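Gp6 (Enterobacteria phage HK97, PDB 3JVO) completes the phage head as a ring-forming head-tail connector protein that binds the portal and gp7 and leaves an open central channel for DNA ejection. Local coordinates at the interface of chains A and B. Residues are numbered along the deposited sequence; one frame, centred on the assembly and turned at random. Chains: chain A/B, Gp6.

Contact 1: the interface of chains A and B. Residues chain A 13, 16; chain B 25, 27-28, 31.
A:Leu13 and A:Gln16 meet B:Arg25, B:Glu27 and B:Leu28 at a helix-to-helix-start interface between neighbouring copies of Gp6, a subunit contact of the thirteen-membered ring. It illustrates how a homomeric ring is closed by unlike surfaces: helix 11-17 of one subunit lies against the first turns of helix 26-44 of the next and the loop residue B:Arg25 just before it. A:Leu13 supplies much of the apolar packing. Its CG stands anti to the carbonyl carbon (chi1 -80°), and the isobutyl group reaches the partner helix near its start with both methyls engaged. CD2 lies 3.7 Å from CG of B:Glu27, whose aliphatic stretch crosses the leucine at about a right angle; CD1 rests against the same methylene and more distantly against CD1 of B:Leu31, at 4.1 Å. The acidic side chain therefore contributes its carbon portion to the packing. One helical turn further on, A:Gln16 extends beyond CG and crosses the B:Arg25 chain at a slant, amide over guanidinium. The two planes are nearly parallel, 8° apart and stacked, with CG of the glutamine 3.9 Å above the guanidinium plane, toward its rim. Beside this stack, OE1 of A:Gln16 lies 2.6 Å from the oxygen of water 1, which in turn takes the backbone N-H of B:Leu28 at 2.9 Å from N, with 160° at the hydrogen. That N-H belongs to the first turn of its helix, so the water carries the amide oxygen's link to a helix start. Leucine packing, a flat polar stack and a water bridge would together help keep adjacent subunits in register in the ring.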
loop_
_atom_site.group_PDB
_atom_site.type_symbol
_atom_site.label_atom_id
_atom_site.label_comp_id
_atom_site.label_asym_id
_atom_site.label_seq_id
_atom_site.Cartn_x
_atom_site.Cartn_y
_atom_site.Cartn_z
ATOM N N LEU A 13 17.228 -27.160 33.611
ATOM C CA LEU A 13 17.569 -26.758 32.234
ATOM C C LEU A 13 16.328 -26.319 31.450
ATOM O O LEU A 13 16.373 -25.356 30.690
ATOM C CB LEU A 13 18.281 -27.886 31.502
ATOM C CG LEU A 13 19.773 -28.030 31.826
ATOM C CD1 LEU A 13 20.349 -29.200 31.050
ATOM C CD2 LEU A 13 20.531 -26.739 31.493
ATOM N N GLN A 16 15.700 -22.823 32.610
ATOM C CA GLN A 16 16.690 -21.875 32.084
ATOM C C GLN A 16 16.387 -21.466 30.643
ATOM O O GLN A 16 16.550 -20.306 30.282
ATOM C CB GLN A 16 18.101 -22.439 32.223
ATOM C CG GLN A 16 18.477 -22.604 33.672
ATOM C CD GLN A 16 19.832 -23.209 33.878
ATOM O OE1 GLN A 16 20.528 -23.567 32.930
ATOM N NE2 GLN A 16 20.231 -23.308 35.137
ATOM N N ARG B 25 25.327 -20.135 33.215
ATOM C CA ARG B 25 24.600 -20.881 32.177
ATOM C C ARG B 25 25.446 -21.866 31.335
ATOM O O ARG B 25 25.104 -22.154 30.187
ATOM C CB ARG B 25 23.843 -19.923 31.239
ATOM C CG ARG B 25 22.678 -19.139 31.882
ATOM C CD ARG B 25 21.554 -20.027 32.387
ATOM N NE ARG B 25 20.458 -19.264 32.991
ATOM C CZ ARG B 25 20.311 -19.052 34.304
ATOM N NH1 ARG B 25 21.195 -19.532 35.181
ATOM N NH2 ARG B 25 19.275 -18.348 34.751
ATOM N N GLU B 27 25.919 -25.105 31.432
ATOM C CA GLU B 27 25.258 -26.338 31.041
ATOM C C GLU B 27 24.283 -26.122 29.885
ATOM O O GLU B 27 24.262 -26.900 28.929
ATOM C CB GLU B 27 24.548 -26.966 32.252
ATOM C CG GLU B 27 23.875 -28.299 31.930
ATOM C CD GLU B 27 23.454 -29.105 33.171
ATOM O OE1 GLU B 27 23.619 -30.357 33.131
ATOM O OE2 GLU B 27 22.963 -28.501 34.170
ATOM N N LEU B 28 23.479 -25.069 29.977
ATOM C CA LEU B 28 22.560 -24.700 28.896
ATOM C C LEU B 28 23.334 -24.384 27.598
ATOM O O LEU B 28 23.030 -24.914 26.544
ATOM C CB LEU B 28 21.669 -23.503 29.297
ATOM C CG LEU B 28 20.588 -23.149 28.261
ATOM C CD1 LEU B 28 19.488 -24.212 28.215
ATOM C CD2 LEU B 28 19.999 -21.750 28.493
ATOM N N LEU B 31 24.681 -27.381 25.953
ATOM C CA LEU B 31 23.631 -28.104 25.269
ATOM C C LEU B 31 23.383 -27.490 23.891
ATOM O O LEU B 31 23.342 -28.223 22.901
ATOM C CB LEU B 31 22.360 -28.151 26.124
ATOM C CG LEU B 31 21.234 -29.107 25.742
ATOM C CD1 LEU B 31 20.274 -29.302 26.912
ATOM C CD2 LEU B 31 20.480 -28.501 24.578
HETATM O O HOH W 1 23.047 -23.850 32.531
#

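Contact 2: the interface of chains A and B. Residues chain A 65, 68-69, 72-73; chain B 74-75, 77-78.
CG of A:Asp69 points away from the backbone N (chi1 -175°) and CG of B:Gln77 away from the carbonyl carbon (chi1 -55°); with the glutamine chain extended beyond, carboxylate and amide come together across the subunit boundary. NE2 of B:Gln77 donates to OD2 of A:Asp69 over 2.8 Å, nearly straight at 169°. The bond arrives on the syn side of the carboxylate, tilted somewhat out of its plane, while the oxygen stays close to the amide plane. The two flat groups are thus well turned against each other, yet the N-H remains well aimed. The other oxygen, OD1, is held from within chain A, a common way of positioning an interface acceptor: ND1 of A:His73 donates to it at 2.6 Å, in the imidazole plane but from above that of the carboxylate. Gripped at both oxygens, the carboxylate is restrained in rotation. The ring itself is backed by A:Glu72, whose CB sits 3.9 Å above its centre. Beside this polar cluster, B:Thr75 fits against the helix 57-72 of chain A. Its methyl CG2 approaches CG of A:Glu72 at 3.8 Å, the side chains crossing at about a right angle, and also faces CB of A:Ala68 at 3.9 Å. The hydroxyl OG1 turns back into its own chain, 2.6 Å from the backbone O of B:Gln77, bracing the segment that presents the glutamine. A turn earlier in the helix, CD2 of A:Leu65 packs on the backbone of B:Arg74. The site would thereby fasten residues 74-75 and short strand 77-78 of one subunit to the neighbour's helix within the connector ring.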
loop_
_atom_site.group_PDB
_atom_site.type_symbol
_atom_site.label_atom_id
_atom_site.label_comp_id
_atom_site.label_asym_id
_atom_site.label_seq_id
_atom_site.Cartn_x
_atom_site.Cartn_y
_atom_site.Cartn_z
ATOM N N LEU A 65 12.978 -26.179 22.110
ATOM C CA LEU A 65 12.236 -25.197 21.296
ATOM C C LEU A 65 10.723 -25.418 21.361
ATOM O O LEU A 65 9.943 -24.462 21.470
ATOM C CB LEU A 65 12.690 -25.268 19.845
ATOM C CG LEU A 65 14.127 -24.772 19.580
ATOM C CD1 LEU A 65 14.619 -25.268 18.211
ATOM C CD2 LEU A 65 14.170 -23.265 19.630
ATOM N N ALA A 68 9.440 -24.549 24.962
ATOM C CA ALA A 68 9.370 -23.125 25.210
ATOM C C ALA A 68 8.182 -22.498 24.467
ATOM O O ALA A 68 7.540 -21.583 24.972
ATOM C CB ALA A 68 10.672 -22.471 24.788
ATOM N N ASP A 69 7.919 -22.967 23.252
ATOM C CA ASP A 69 6.739 -22.534 22.523
ATOM C C ASP A 69 5.429 -22.794 23.301
ATOM O O ASP A 69 4.541 -21.943 23.341
ATOM C CB ASP A 69 6.663 -23.210 21.155
ATOM C CG ASP A 69 5.505 -22.680 20.331
ATOM O OD1 ASP A 69 5.453 -21.453 20.114
ATOM O OD2 ASP A 69 4.640 -23.475 19.913
ATOM N N GLU A 72 5.213 -20.284 26.167
ATOM C CA GLU A 72 4.999 -18.865 25.837
ATOM C C GLU A 72 3.671 -18.634 25.162
ATOM O O GLU A 72 3.108 -17.559 25.276
ATOM C CB GLU A 72 6.105 -18.328 24.919
ATOM C CG GLU A 72 7.522 -18.466 25.473
ATOM C CD GLU A 72 7.782 -17.620 26.725
ATOM O OE1 GLU A 72 7.037 -16.644 26.997
ATOM O OE2 GLU A 72 8.762 -17.932 27.434
ATOM N N HIS A 73 3.200 -19.644 24.438
ATOM C CA HIS A 73 2.045 -19.502 23.546
ATOM C C HIS A 73 1.016 -20.526 23.982
ATOM O O HIS A 73 1.120 -21.707 23.629
ATOM C CB HIS A 73 2.476 -19.686 22.068
ATOM C CG HIS A 73 3.588 -18.764 21.659
ATOM N ND1 HIS A 73 4.787 -19.214 21.144
ATOM C CD2 HIS A 73 3.702 -17.415 21.743
ATOM C CE1 HIS A 73 5.587 -18.186 20.917
ATOM N NE2 HIS A 73 4.956 -17.082 21.277
ATOM N N ARG B 74 14.444 -18.962 21.202
ATOM C CA ARG B 74 14.182 -20.052 22.127
ATOM C C ARG B 74 12.912 -20.884 21.874
ATOM O O ARG B 74 12.741 -21.913 22.497
ATOM C CB ARG B 74 14.108 -19.448 23.542
ATOM C CG ARG B 74 15.385 -18.692 23.937
ATOM C CD ARG B 74 16.339 -19.591 24.675
ATOM N NE ARG B 74 17.611 -18.931 24.972
ATOM C CZ ARG B 74 18.101 -18.705 26.193
ATOM N NH1 ARG B 74 17.433 -19.053 27.295
ATOM N NH2 ARG B 74 19.283 -18.122 26.309
ATOM N N THR B 75 12.040 -20.441 20.960
ATOM C CA THR B 75 10.708 -21.027 20.785
ATOM C C THR B 75 10.537 -21.556 19.372
ATOM O O THR B 75 11.022 -20.934 18.420
ATOM C CB THR B 75 9.594 -19.964 21.058
ATOM O OG1 THR B 75 9.815 -18.822 20.215
ATOM C CG2 THR B 75 9.617 -19.482 22.495
ATOM N N GLN B 77 7.973 -21.440 17.661
ATOM C CA GLN B 77 7.177 -20.448 16.944
ATOM C C GLN B 77 7.442 -19.101 17.588
ATOM O O GLN B 77 7.614 -19.011 18.807
ATOM C CB GLN B 77 5.685 -20.754 17.044
ATOM C CG GLN B 77 5.290 -22.154 16.567
ATOM C CD GLN B 77 3.812 -22.335 16.490
ATOM O OE1 GLN B 77 3.216 -22.134 15.433
ATOM N NE2 GLN B 77 3.190 -22.702 17.615
ATOM N N SER B 78 7.468 -18.047 16.788
ATOM C CA SER B 78 7.634 -16.713 17.350
ATOM C C SER B 78 6.650 -15.735 16.755
ATOM O O SER B 78 6.131 -15.945 15.654
ATOM C CB SER B 78 9.061 -16.218 17.136
ATOM O OG SER B 78 9.344 -16.131 15.754
#

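The centres of the C-alpha atoms of contacts 1 and 2 are about 16 Å apart, on the same A-B boundary. They share no residue or helix: contact 1 joins helix 11-17 to the beginning of helix 26-44, whereas contact 2 joins the C-terminal half of helix 57-72 and the following A:His73 to the segment around strand 77-78. Each pairs different surfaces of identical chains, as a closed ring requires, so each subunit offers the chain-A residues of both contacts to one neighbour and the chain-B residues of both to the other. Two separated points of attachment should limit rocking between subunits and help set their angle in the tridecamer.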